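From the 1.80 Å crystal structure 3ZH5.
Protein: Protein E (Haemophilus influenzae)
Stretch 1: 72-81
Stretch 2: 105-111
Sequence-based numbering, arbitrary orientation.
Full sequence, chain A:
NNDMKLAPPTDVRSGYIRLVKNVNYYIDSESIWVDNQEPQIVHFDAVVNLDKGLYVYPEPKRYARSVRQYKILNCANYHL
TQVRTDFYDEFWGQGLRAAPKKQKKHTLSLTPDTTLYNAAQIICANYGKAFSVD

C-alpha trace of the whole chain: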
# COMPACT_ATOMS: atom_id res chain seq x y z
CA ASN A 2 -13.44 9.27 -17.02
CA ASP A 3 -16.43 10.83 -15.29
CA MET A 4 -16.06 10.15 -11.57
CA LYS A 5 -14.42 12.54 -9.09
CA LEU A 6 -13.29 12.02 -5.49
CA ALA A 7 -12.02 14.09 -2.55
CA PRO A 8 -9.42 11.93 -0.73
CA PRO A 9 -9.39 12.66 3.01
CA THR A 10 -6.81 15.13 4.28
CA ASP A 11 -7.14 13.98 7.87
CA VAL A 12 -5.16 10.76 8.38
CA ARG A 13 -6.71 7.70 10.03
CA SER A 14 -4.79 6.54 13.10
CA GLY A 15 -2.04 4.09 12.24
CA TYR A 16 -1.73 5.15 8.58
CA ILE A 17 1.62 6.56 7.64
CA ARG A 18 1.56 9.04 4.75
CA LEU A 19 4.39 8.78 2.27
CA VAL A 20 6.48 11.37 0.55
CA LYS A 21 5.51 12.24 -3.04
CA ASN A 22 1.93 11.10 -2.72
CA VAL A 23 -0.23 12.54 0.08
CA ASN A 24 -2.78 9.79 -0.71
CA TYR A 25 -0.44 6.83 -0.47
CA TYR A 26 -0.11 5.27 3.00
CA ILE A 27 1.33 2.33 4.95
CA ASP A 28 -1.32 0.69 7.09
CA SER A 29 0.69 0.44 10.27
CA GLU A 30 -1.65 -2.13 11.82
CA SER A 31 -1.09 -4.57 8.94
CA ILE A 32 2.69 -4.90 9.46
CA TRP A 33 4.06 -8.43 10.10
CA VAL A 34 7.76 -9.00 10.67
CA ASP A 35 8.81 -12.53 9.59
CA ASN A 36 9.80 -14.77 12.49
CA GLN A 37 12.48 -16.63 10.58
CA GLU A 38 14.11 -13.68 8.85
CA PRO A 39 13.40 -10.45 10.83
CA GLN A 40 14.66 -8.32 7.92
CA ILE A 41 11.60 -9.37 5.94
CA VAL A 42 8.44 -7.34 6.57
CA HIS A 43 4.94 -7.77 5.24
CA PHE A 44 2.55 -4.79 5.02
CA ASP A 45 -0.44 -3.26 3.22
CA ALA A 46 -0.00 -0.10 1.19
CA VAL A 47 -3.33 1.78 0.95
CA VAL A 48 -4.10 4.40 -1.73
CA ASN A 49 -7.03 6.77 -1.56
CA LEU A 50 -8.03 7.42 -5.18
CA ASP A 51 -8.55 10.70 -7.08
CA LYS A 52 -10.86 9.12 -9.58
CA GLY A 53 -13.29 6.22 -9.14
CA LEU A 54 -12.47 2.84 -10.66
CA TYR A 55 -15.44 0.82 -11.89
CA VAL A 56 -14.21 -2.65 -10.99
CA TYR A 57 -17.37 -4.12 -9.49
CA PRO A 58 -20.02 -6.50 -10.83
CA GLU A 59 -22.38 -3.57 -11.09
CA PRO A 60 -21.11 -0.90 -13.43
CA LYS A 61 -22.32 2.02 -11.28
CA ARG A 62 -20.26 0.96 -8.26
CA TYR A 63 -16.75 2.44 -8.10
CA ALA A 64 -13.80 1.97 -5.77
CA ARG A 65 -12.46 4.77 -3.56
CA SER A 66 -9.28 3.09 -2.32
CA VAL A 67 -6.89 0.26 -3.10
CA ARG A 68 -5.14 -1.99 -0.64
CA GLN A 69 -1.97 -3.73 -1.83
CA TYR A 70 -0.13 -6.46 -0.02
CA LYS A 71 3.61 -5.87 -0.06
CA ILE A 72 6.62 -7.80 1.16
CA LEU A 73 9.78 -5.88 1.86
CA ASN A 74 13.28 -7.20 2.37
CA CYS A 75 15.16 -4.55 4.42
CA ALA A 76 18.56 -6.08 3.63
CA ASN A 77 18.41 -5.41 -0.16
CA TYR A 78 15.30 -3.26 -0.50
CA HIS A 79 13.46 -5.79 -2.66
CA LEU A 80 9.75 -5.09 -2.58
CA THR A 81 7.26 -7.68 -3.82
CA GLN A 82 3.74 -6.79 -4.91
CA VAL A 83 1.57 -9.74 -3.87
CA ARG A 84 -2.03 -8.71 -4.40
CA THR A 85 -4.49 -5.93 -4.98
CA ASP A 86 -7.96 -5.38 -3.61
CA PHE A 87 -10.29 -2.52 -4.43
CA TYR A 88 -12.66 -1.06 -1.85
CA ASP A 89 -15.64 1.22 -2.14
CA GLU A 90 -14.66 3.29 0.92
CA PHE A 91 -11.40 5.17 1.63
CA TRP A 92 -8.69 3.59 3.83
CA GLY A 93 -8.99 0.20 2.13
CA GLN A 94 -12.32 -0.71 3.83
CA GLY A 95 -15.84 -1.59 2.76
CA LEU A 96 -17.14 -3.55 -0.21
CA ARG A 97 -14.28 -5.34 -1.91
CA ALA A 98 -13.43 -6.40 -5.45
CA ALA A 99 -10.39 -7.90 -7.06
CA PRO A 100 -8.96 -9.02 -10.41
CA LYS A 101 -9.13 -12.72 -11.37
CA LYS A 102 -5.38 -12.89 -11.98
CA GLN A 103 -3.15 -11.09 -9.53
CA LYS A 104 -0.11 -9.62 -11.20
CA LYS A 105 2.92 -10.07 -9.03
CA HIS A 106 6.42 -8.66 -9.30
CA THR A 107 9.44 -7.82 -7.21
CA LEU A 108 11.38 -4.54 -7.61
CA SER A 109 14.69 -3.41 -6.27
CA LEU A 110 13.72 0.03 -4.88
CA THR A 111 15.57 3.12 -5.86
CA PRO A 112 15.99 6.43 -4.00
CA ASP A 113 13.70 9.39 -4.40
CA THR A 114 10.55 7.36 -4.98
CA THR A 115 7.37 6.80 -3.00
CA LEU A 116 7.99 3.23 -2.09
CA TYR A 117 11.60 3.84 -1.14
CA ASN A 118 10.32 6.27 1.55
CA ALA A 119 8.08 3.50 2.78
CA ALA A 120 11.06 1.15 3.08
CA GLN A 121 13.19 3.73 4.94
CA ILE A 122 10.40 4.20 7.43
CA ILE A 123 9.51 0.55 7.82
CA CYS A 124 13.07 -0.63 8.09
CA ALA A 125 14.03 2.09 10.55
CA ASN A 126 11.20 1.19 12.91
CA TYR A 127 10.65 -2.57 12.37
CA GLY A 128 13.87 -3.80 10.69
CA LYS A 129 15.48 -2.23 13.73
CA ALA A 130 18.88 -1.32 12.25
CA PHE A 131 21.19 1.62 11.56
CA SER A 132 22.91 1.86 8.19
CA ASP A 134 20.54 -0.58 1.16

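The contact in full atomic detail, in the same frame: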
# COMPACT_ATOMS: atom_id res chain seq x y z
N ILE A 72 5.62 -7.19 0.36
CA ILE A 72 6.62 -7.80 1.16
C ILE A 72 7.91 -7.10 0.85
O ILE A 72 8.35 -7.02 -0.33
CB ILE A 72 6.79 -9.33 0.86
CG1 ILE A 72 5.49 -10.09 1.14
CG2 ILE A 72 7.97 -9.87 1.65
CD1 ILE A 72 5.45 -11.51 0.64
N LEU A 73 8.50 -6.58 1.92
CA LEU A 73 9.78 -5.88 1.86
C LEU A 73 10.91 -6.66 2.50
O LEU A 73 10.82 -7.09 3.65
CB LEU A 73 9.63 -4.48 2.52
CG LEU A 73 10.91 -3.68 2.75
CD1 LEU A 73 11.39 -3.19 1.39
CD2 LEU A 73 10.62 -2.49 3.71
N ASN A 74 12.03 -6.77 1.78
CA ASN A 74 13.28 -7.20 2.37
C ASN A 74 14.21 -6.01 2.69
O ASN A 74 14.74 -5.37 1.79
CB ASN A 74 13.97 -8.18 1.44
CG ASN A 74 15.16 -8.83 2.07
OD1 ASN A 74 15.53 -8.52 3.21
ND2 ASN A 74 15.75 -9.79 1.38
N CYS A 75 14.40 -5.72 3.97
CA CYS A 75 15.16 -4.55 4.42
C CYS A 75 16.65 -4.68 4.14
O CYS A 75 17.37 -3.68 4.17
CB CYS A 75 14.94 -4.27 5.92
SG CYS A 75 13.29 -3.72 6.26
N ALA A 76 17.12 -5.88 3.87
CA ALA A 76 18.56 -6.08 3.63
C ALA A 76 18.98 -5.66 2.19
O ALA A 76 20.12 -5.26 1.96
CB ALA A 76 18.93 -7.54 3.87
N ASN A 77 18.08 -5.76 1.23
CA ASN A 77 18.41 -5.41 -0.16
C ASN A 77 17.37 -4.53 -0.80
O ASN A 77 17.46 -4.22 -1.99
CB ASN A 77 18.65 -6.68 -0.99
CG ASN A 77 17.46 -7.65 -0.95
OD1 ASN A 77 16.34 -7.29 -0.57
ND2 ASN A 77 17.70 -8.88 -1.38
N TYR A 78 16.38 -4.10 -0.01
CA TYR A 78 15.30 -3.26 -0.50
C TYR A 78 14.59 -3.85 -1.73
O TYR A 78 14.16 -3.13 -2.64
CB TYR A 78 15.82 -1.83 -0.79
CG TYR A 78 15.82 -0.88 0.40
CD1 TYR A 78 16.20 -1.30 1.66
CD2 TYR A 78 15.46 0.46 0.25
CE1 TYR A 78 16.20 -0.43 2.75
CE2 TYR A 78 15.45 1.34 1.31
CZ TYR A 78 15.83 0.88 2.57
OH TYR A 78 15.82 1.72 3.65
N HIS A 79 14.41 -5.18 -1.74
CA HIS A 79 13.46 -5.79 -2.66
C HIS A 79 12.08 -5.67 -2.09
O HIS A 79 11.86 -5.93 -0.89
CB HIS A 79 13.76 -7.28 -2.88
CG HIS A 79 14.99 -7.55 -3.69
ND1 HIS A 79 15.42 -8.83 -4.01
CD2 HIS A 79 15.91 -6.70 -4.21
CE1 HIS A 79 16.55 -8.75 -4.68
NE2 HIS A 79 16.87 -7.47 -4.82
N LEU A 80 11.14 -5.32 -2.95
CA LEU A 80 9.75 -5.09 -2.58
C LEU A 80 8.91 -5.90 -3.54
O LEU A 80 8.97 -5.67 -4.75
CB LEU A 80 9.34 -3.62 -2.78
CG LEU A 80 7.95 -3.29 -2.23
CD1 LEU A 80 7.96 -3.38 -0.73
CD2 LEU A 80 7.50 -1.92 -2.56
N THR A 81 8.16 -6.86 -3.01
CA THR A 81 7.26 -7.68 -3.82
C THR A 81 5.82 -7.22 -3.69
O THR A 81 5.31 -6.98 -2.57
CB THR A 81 7.38 -9.14 -3.35
OG1 THR A 81 8.77 -9.51 -3.38
CG2 THR A 81 6.51 -10.07 -4.16
N LYS A 105 1.95 -10.12 -10.11
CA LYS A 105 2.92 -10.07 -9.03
C LYS A 105 4.25 -9.65 -9.65
O LYS A 105 4.53 -9.90 -10.83
CB LYS A 105 3.06 -11.45 -8.25
CG LYS A 105 1.78 -11.97 -7.62
CD LYS A 105 1.87 -13.54 -7.32
CE LYS A 105 0.52 -14.16 -6.95
NZ LYS A 105 -0.16 -13.27 -5.87
N HIS A 106 5.06 -8.94 -8.88
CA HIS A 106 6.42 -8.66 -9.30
C HIS A 106 7.20 -8.21 -8.09
O HIS A 106 6.62 -7.77 -7.13
CB HIS A 106 6.40 -7.52 -10.35
CG HIS A 106 5.74 -6.25 -9.88
ND1 HIS A 106 6.40 -5.31 -9.10
CD2 HIS A 106 4.49 -5.75 -10.07
CE1 HIS A 106 5.59 -4.31 -8.84
NE2 HIS A 106 4.43 -4.54 -9.42
N THR A 107 8.52 -8.35 -8.18
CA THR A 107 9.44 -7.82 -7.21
C THR A 107 10.32 -6.75 -7.86
O THR A 107 10.82 -6.94 -9.00
CB THR A 107 10.27 -8.94 -6.71
OG1 THR A 107 9.37 -9.83 -6.02
CG2 THR A 107 11.41 -8.49 -5.80
N LEU A 108 10.44 -5.59 -7.18
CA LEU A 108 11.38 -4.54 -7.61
C LEU A 108 12.56 -4.45 -6.68
O LEU A 108 12.49 -4.87 -5.54
CB LEU A 108 10.74 -3.16 -7.54
CG LEU A 108 9.36 -2.92 -8.11
CD1 LEU A 108 8.45 -2.66 -6.96
CD2 LEU A 108 9.40 -1.74 -9.08
N SER A 109 13.63 -3.83 -7.14
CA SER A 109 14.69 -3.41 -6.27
C SER A 109 14.51 -1.87 -6.20
O SER A 109 14.66 -1.21 -7.19
CB SER A 109 16.02 -3.79 -6.89
OG SER A 109 17.10 -3.46 -6.05
N LEU A 110 14.15 -1.36 -5.03
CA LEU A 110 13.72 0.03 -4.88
C LEU A 110 14.86 0.96 -5.16
O LEU A 110 16.02 0.61 -4.98
CB LEU A 110 13.17 0.29 -3.47
CG LEU A 110 11.86 -0.48 -3.21
CD1 LEU A 110 11.47 -0.32 -1.75
CD2 LEU A 110 10.74 0.05 -4.10
N THR A 111 14.53 2.17 -5.56
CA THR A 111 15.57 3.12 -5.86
C THR A 111 15.24 4.45 -5.14
O THR A 111 14.08 4.79 -4.94
CB THR A 111 15.73 3.27 -7.41
OG1 THR A 111 16.82 4.15 -7.69
CG2 THR A 111 14.47 3.83 -8.04
O HOH W 1 17.63 -1.54 -3.71
O HOH W 2 19.20 -5.67 -5.68

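Strand 106-109 lies antiparallel beside strand 79-81, the second arm of a hairpin whose first arm is 72-74; their N-to-C directions differ by 157°. L80 and L108 form the hydrogen-bonded pair, L80 N to L108 O at 3.0 Å and L108 N to L80 O at 2.8 Å. The ladder runs one step past the strands, where L110 N donates almost linearly to Y78 O (3.0 Å). Y78 can offer that carbonyl from a left-handed turn conformation (phi/psi 54/38), and N77 steadies the turn: with chi1 p, its OD1 accepts from H79 N at 3.1 Å. In the non-hydrogen-bonded pairs the chains draw close, 4.0 Å between T81 CA and T107 CA, and CA-H...O contacts fill in, such as H79 CA to L108 O at 3.2 Å.

H79, T81, T107 and S109 share the polar face. Both threonines adopt chi1 m, which brings T81 OG1 within 2.7 Å of T107 OG1 in a hydrogen bond that either hydroxyl could donate. The T107 methyl, CG2, instead lies 3.9 Å from H79 CB. H79 (chi1 m) presents its ring edge to S109, with CD2 3.9 Å from S109 OG; H79 NE2, 4.2 Å from S109 OG, is too far for a direct hydrogen bond, and one water bridges the two, 3.1 Å from each. The t rotamer of S109 also places OG 3.1 Å from a second water, which donates to N77 O and L110 O.

L80 and L108 occupy the other face. L80 (t, p) is buried, its CB 4.0 Å from L110 CG. L110 points toward stretch 1 and, in the extended m, t rotamer, also sets CD1 4.3 Å from L73 CD1, while its CB meets Y78 CB at 4.3 Å. L108, with chi2 between wells at 112°, makes a looser contact, CD1 to L80 CB 4.4 Å, and stays exposed.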